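Local coordinates for protein peptidase S15/CocE/NonD (Thaumarchaeota archaeon SCGC AB-539-E09, PDB 4PF1) that probably works as a serine aminopeptidase, an alpha/beta hydrolase of the S15 family that hydrolyses peptides from their N-terminal end, at residues T135-Y138 and D139-W143; M596-P600 and E601-K605. One frame throughout, in Å; residues are numbered along the deposited sequence.

Contact 1: T135-Y138 and D139-W143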
loop_
_atom_site.group_PDB
_atom_site.type_symbol
_atom_site.label_atom_id
_atom_site.label_comp_id
_atom_site.label_asym_id
_atom_site.label_seq_id
_atom_site.Cartn_x
_atom_site.Cartn_y
_atom_site.Cartn_z
ATOM N N THR A 135 44.698 -18.764 6.303
ATOM C CA THR A 135 45.838 -18.332 7.128
ATOM C C THR A 135 45.463 -17.075 7.898
ATOM O O THR A 135 45.827 -16.946 9.070
ATOM C CB THR A 135 47.125 -18.134 6.298
ATOM O OG1 THR A 135 47.060 -16.910 5.562
ATOM C CG2 THR A 135 47.413 -19.298 5.375
ATOM N N ASP A 136 44.726 -16.153 7.241
ATOM C CA ASP A 136 44.237 -14.921 7.862
ATOM C C ASP A 136 43.250 -15.254 8.991
ATOM O O ASP A 136 43.320 -14.641 10.060
ATOM C CB ASP A 136 43.586 -13.993 6.815
ATOM C CG ASP A 136 44.572 -13.197 5.959
ATOM O OD1 ASP A 136 45.793 -13.243 6.250
ATOM O OD2 ASP A 136 44.121 -12.506 5.022
ATOM N N THR A 137 42.387 -16.277 8.777
ATOM C CA THR A 137 41.424 -16.762 9.779
ATOM C C THR A 137 42.165 -17.329 10.990
ATOM O O THR A 137 41.789 -17.022 12.124
ATOM C CB THR A 137 40.492 -17.817 9.168
ATOM O OG1 THR A 137 39.729 -17.215 8.127
ATOM C CG2 THR A 137 39.559 -18.441 10.192
ATOM N N TYR A 138 43.213 -18.163 10.747
ATOM C CA TYR A 138 44.019 -18.765 11.817
ATOM C C TYR A 138 44.646 -17.678 12.701
ATOM O O TYR A 138 44.614 -17.798 13.926
ATOM C CB TYR A 138 45.120 -19.692 11.241
ATOM C CG TYR A 138 45.925 -20.405 12.309
ATOM C CD1 TYR A 138 47.014 -19.787 12.920
ATOM C CD2 TYR A 138 45.588 -21.690 12.720
ATOM C CE1 TYR A 138 47.730 -20.420 13.933
ATOM C CE2 TYR A 138 46.309 -22.340 13.723
ATOM C CZ TYR A 138 47.378 -21.700 14.327
ATOM O OH TYR A 138 48.084 -22.329 15.322
ATOM N N ASP A 139 45.226 -16.628 12.073
ATOM C CA ASP A 139 45.878 -15.523 12.786
ATOM C C ASP A 139 44.845 -14.663 13.534
ATOM O O ASP A 139 45.154 -14.134 14.604
ATOM C CB ASP A 139 46.709 -14.664 11.816
ATOM C CG ASP A 139 47.775 -15.438 11.051
ATOM O OD1 ASP A 139 48.199 -16.512 11.538
ATOM O OD2 ASP A 139 48.174 -14.976 9.960
ATOM N N THR A 140 43.612 -14.565 12.991
ATOM C CA THR A 140 42.505 -13.824 13.606
ATOM C C THR A 140 41.986 -14.574 14.850
ATOM O O THR A 140 41.856 -13.958 15.909
ATOM C CB THR A 140 41.382 -13.572 12.575
ATOM O OG1 THR A 140 41.884 -12.718 11.548
ATOM C CG2 THR A 140 40.133 -12.944 13.198
ATOM N N ILE A 141 41.703 -15.896 14.722
ATOM C CA ILE A 141 41.185 -16.716 15.830
ATOM C C ILE A 141 42.210 -16.765 16.981
ATOM O O ILE A 141 41.819 -16.646 18.146
ATOM C CB ILE A 141 40.760 -18.145 15.364
ATOM C CG1 ILE A 141 39.568 -18.078 14.375
ATOM C CG2 ILE A 141 40.414 -19.043 16.568
ATOM C CD1 ILE A 141 39.200 -19.423 13.689
ATOM N N ASP A 142 43.511 -16.899 16.648
ATOM C CA ASP A 142 44.604 -16.951 17.626
ATOM C C ASP A 142 44.669 -15.674 18.458
ATOM O O ASP A 142 44.821 -15.753 19.676
ATOM C CB ASP A 142 45.950 -17.204 16.938
ATOM C CG ASP A 142 47.004 -17.753 17.879
ATOM O OD1 ASP A 142 46.864 -18.924 18.311
ATOM O OD2 ASP A 142 47.962 -17.014 18.191
ATOM N N TRP A 143 44.534 -14.501 17.806
ATOM C CA TRP A 143 44.528 -13.213 18.499
ATOM C C TRP A 143 43.284 -13.081 19.389
ATOM O O TRP A 143 43.403 -12.650 20.532
ATOM C CB TRP A 143 44.587 -12.049 17.498
ATOM C CG TRP A 143 44.823 -10.712 18.144
ATOM C CD1 TRP A 143 46.020 -10.077 18.298
ATOM C CD2 TRP A 143 43.836 -9.861 18.750
ATOM N NE1 TRP A 143 45.840 -8.880 18.953
ATOM C CE2 TRP A 143 44.510 -8.729 19.253
ATOM C CE3 TRP A 143 42.443 -9.954 18.928
ATOM C CZ2 TRP A 143 43.841 -7.686 19.905
ATOM C CZ3 TRP A 143 41.783 -8.929 19.588
ATOM C CH2 TRP A 143 42.478 -7.814 20.072
HETATM O O HOH W 1 47.682 -14.908 7.307
#

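Contact 2: M596-P600 and E601-K605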
loop_
_atom_site.group_PDB
_atom_site.type_symbol
_atom_site.label_atom_id
_atom_site.label_comp_id
_atom_site.label_asym_id
_atom_site.label_seq_id
_atom_site.Cartn_x
_atom_site.Cartn_y
_atom_site.Cartn_z
ATOM N N MET A 596 31.705 -12.653 -24.864
ATOM C CA MET A 596 31.939 -11.363 -24.185
ATOM C C MET A 596 32.118 -10.218 -25.192
ATOM O O MET A 596 31.653 -9.106 -24.943
ATOM C CB MET A 596 33.189 -11.424 -23.273
ATOM C CG MET A 596 33.082 -12.408 -22.120
ATOM S SD MET A 596 31.819 -11.997 -20.892
ATOM C CE MET A 596 32.309 -13.102 -19.577
ATOM N N PHE A 597 32.794 -10.502 -26.327
ATOM C CA PHE A 597 33.115 -9.518 -27.360
ATOM C C PHE A 597 32.530 -9.912 -28.736
ATOM O O PHE A 597 33.083 -9.524 -29.772
ATOM C CB PHE A 597 34.650 -9.344 -27.460
ATOM C CG PHE A 597 35.355 -9.221 -26.126
ATOM C CD1 PHE A 597 35.321 -8.029 -25.409
ATOM C CD2 PHE A 597 36.051 -10.297 -25.588
ATOM C CE1 PHE A 597 35.964 -7.921 -24.173
ATOM C CE2 PHE A 597 36.697 -10.186 -24.354
ATOM C CZ PHE A 597 36.649 -8.999 -23.654
ATOM N N ALA A 598 31.390 -10.645 -28.745
ATOM C CA ALA A 598 30.735 -11.074 -29.987
ATOM C C ALA A 598 30.325 -9.857 -30.854
ATOM O O ALA A 598 29.696 -8.926 -30.342
ATOM C CB ALA A 598 29.521 -11.930 -29.670
ATOM N N PRO A 599 30.728 -9.816 -32.151
ATOM C CA PRO A 599 30.385 -8.647 -32.987
ATOM C C PRO A 599 28.884 -8.593 -33.328
ATOM O O PRO A 599 28.225 -9.629 -33.279
ATOM C CB PRO A 599 31.255 -8.837 -34.236
ATOM C CG PRO A 599 31.497 -10.294 -34.314
ATOM C CD PRO A 599 31.508 -10.820 -32.907
ATOM N N PRO A 600 28.312 -7.405 -33.667
ATOM C CA PRO A 600 26.860 -7.340 -33.945
ATOM C C PRO A 600 26.383 -8.254 -35.087
ATOM O O PRO A 600 25.260 -8.756 -35.018
ATOM C CB PRO A 600 26.622 -5.862 -34.288
ATOM C CG PRO A 600 27.973 -5.303 -34.600
ATOM C CD PRO A 600 28.929 -6.064 -33.739
ATOM N N GLU A 601 27.240 -8.504 -36.106
ATOM C CA GLU A 601 26.900 -9.353 -37.267
ATOM C C GLU A 601 26.682 -10.826 -36.872
ATOM O O GLU A 601 26.027 -11.563 -37.612
ATOM C CB GLU A 601 27.986 -9.279 -38.367
ATOM C CG GLU A 601 28.652 -7.923 -38.537
ATOM C CD GLU A 601 29.920 -7.754 -37.724
ATOM O OE1 GLU A 601 30.939 -8.401 -38.060
ATOM O OE2 GLU A 601 29.899 -6.967 -36.752
ATOM N N SER A 602 27.246 -11.254 -35.723
ATOM C CA SER A 602 27.152 -12.633 -35.244
ATOM C C SER A 602 25.769 -12.971 -34.635
ATOM O O SER A 602 25.443 -14.149 -34.502
ATOM C CB SER A 602 28.251 -12.916 -34.222
ATOM O OG SER A 602 28.030 -12.239 -32.995
ATOM N N TYR A 603 24.969 -11.946 -34.269
ATOM C CA TYR A 603 23.652 -12.133 -33.648
ATOM C C TYR A 603 22.583 -12.363 -34.726
ATOM O O TYR A 603 22.111 -11.410 -35.359
ATOM C CB TYR A 603 23.301 -10.934 -32.735
ATOM C CG TYR A 603 24.225 -10.802 -31.539
ATOM C CD1 TYR A 603 25.449 -10.147 -31.645
ATOM C CD2 TYR A 603 23.878 -11.338 -30.301
ATOM C CE1 TYR A 603 26.316 -10.048 -30.558
ATOM C CE2 TYR A 603 24.737 -11.246 -29.205
ATOM C CZ TYR A 603 25.957 -10.598 -29.339
ATOM O OH TYR A 603 26.806 -10.489 -28.262
ATOM N N ARG A 604 22.229 -13.644 -34.962
ATOM C CA ARG A 604 21.261 -14.007 -36.003
ATOM C C ARG A 604 20.131 -14.885 -35.479
ATOM O O ARG A 604 20.336 -15.682 -34.559
ATOM C CB ARG A 604 21.950 -14.742 -37.170
ATOM C CG ARG A 604 23.162 -14.034 -37.786
ATOM C CD ARG A 604 23.536 -14.601 -39.154
ATOM N NE ARG A 604 23.584 -16.068 -39.172
ATOM C CZ ARG A 604 22.726 -16.839 -39.840
ATOM N NH1 ARG A 604 21.755 -16.291 -40.563
ATOM N NH2 ARG A 604 22.835 -18.161 -39.790
ATOM N N LYS A 605 18.947 -14.785 -36.130
ATOM C CA LYS A 605 17.763 -15.600 -35.835
ATOM C C LYS A 605 18.066 -17.064 -36.090
ATOM O O LYS A 605 18.822 -17.386 -37.010
ATOM C CB LYS A 605 16.572 -15.174 -36.713
ATOM C CG LYS A 605 15.977 -13.821 -36.377
ATOM C CD LYS A 605 14.781 -13.530 -37.267
ATOM C CE LYS A 605 14.357 -12.086 -37.199
ATOM N NZ LYS A 605 13.117 -11.845 -37.978
#

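Contact 1: T135-Y138 and D139-W143
D139 folds its side chain back over the preceding turn of helix 133-147 and meets T135 and Y138 there. Its CB lies 3.7 Å from T135 O, the acceptor of the D139 backbone N-H. With CG anti to the carbonyl carbon (chi1 -57°), the carboxylate turns toward the N-terminal end of the helix. CG then sits beside T135 O, and the two oxygens part company. OD1 lies in the plane of the Y138 ring at its edge, 3.7 Å from CD1, with carboxylate and ring planes 85° apart; it also forms a salt bridge with R42. OD2 accepts a 2.7 Å hydrogen bond from a water. That water gives its other hydrogen to D136 OD1, also at 2.7 Å, and accepts from T135 OG1, so threonine supplies the donor that two aspartates cannot.

One residue further along, D136 O is gripped twice. T140 N and T140 OG1 approach it from opposite faces of the carbonyl plane, the hydroxyl at 2.8 Å and 37° out of that plane. A buried threonine suits this place because its hydroxyl can return to the helix backbone while also bonding Q104. On another flank, T137 and I141 run side by side: T137 CG2 meets I141 CD1 at 3.6 Å, while T137 OG1 goes to H133 O. The helix lies against the sheet of the alpha/beta hydrolase domain, with W143 reaching strands 32-40 and 46-54.

D136 OD1 and D139 OD2 remain 4.7 Å apart. The shared water, together with R107 on D136 and R42 on D139, probably offsets their mutual repulsion and favours both aspartates as anions.

Contact 2: M596-P600 and E601-K605
The Y603 ring, at the end of a short 3-10 turn, presents its edge to A598, P599 and P600, whose carbonyl oxygens all lie near its plane, and R586 makes a cation-pi contact with the same ring. P599 O is 3.3 Å from Y603 CD1, an approach that suits the slightly positive hydrogens of an aromatic rim. Farther along the ring, Y603 OH lies 3.4 Å from A598 CB, so a small methyl fits beside the phenol. The other aromatic ring, that of F597, has M596 CB over one face.

The turn lies in the loop between strands 571-577 and 606-625. Two successive i to i+3 bonds define it: S602 N to P599 O, and the longer Y603 N to P600 O at 3.3 Å. In both, the N-H comes from well above the carbonyl plane. Proline suits position 600, where the ring fixes phi near the value the turn needs and no N-H has to find a partner.

S602 adds a side-chain bond to the backbone one. Its OG stands between the backbone N and the carbonyl carbon (chi1 71°), which lets it reach P599 O at 2.6 Å and in the carbonyl plane. P599 O therefore takes two donors from a single residue, a firm clasp on the turn.

E601, at the exposed surface, bends at chi2 (93°) and curls back alongside the proline rings: its OE2 rests 3.4 Å from P599 CB and 3.3 Å from both CG and CD of P600.

Overall arrangement
From the N terminus, the chain first lays down strands 32-40, 46-54, 60-67 and 100-105, and then reaches contact 1 on helix 133-147, which covers these strands before the chain enters strand 154-160. The catalytic-domain sheet is completed well before contact 2, which lies in the C-terminal non-catalytic region and turns the loop after strand 571-577 toward strand 606-625. Contact 1 closes no loop, only successive turns of its helix, and contact 2 closes one tight turn, so the two are in series and neither nest nor cross. Their centres are 49 Å apart and their nearest atoms about 27 Å. Through N240, G242 and helix 254-261, contact 2 nevertheless joins the C-terminal region to the helical part of the chain's first half.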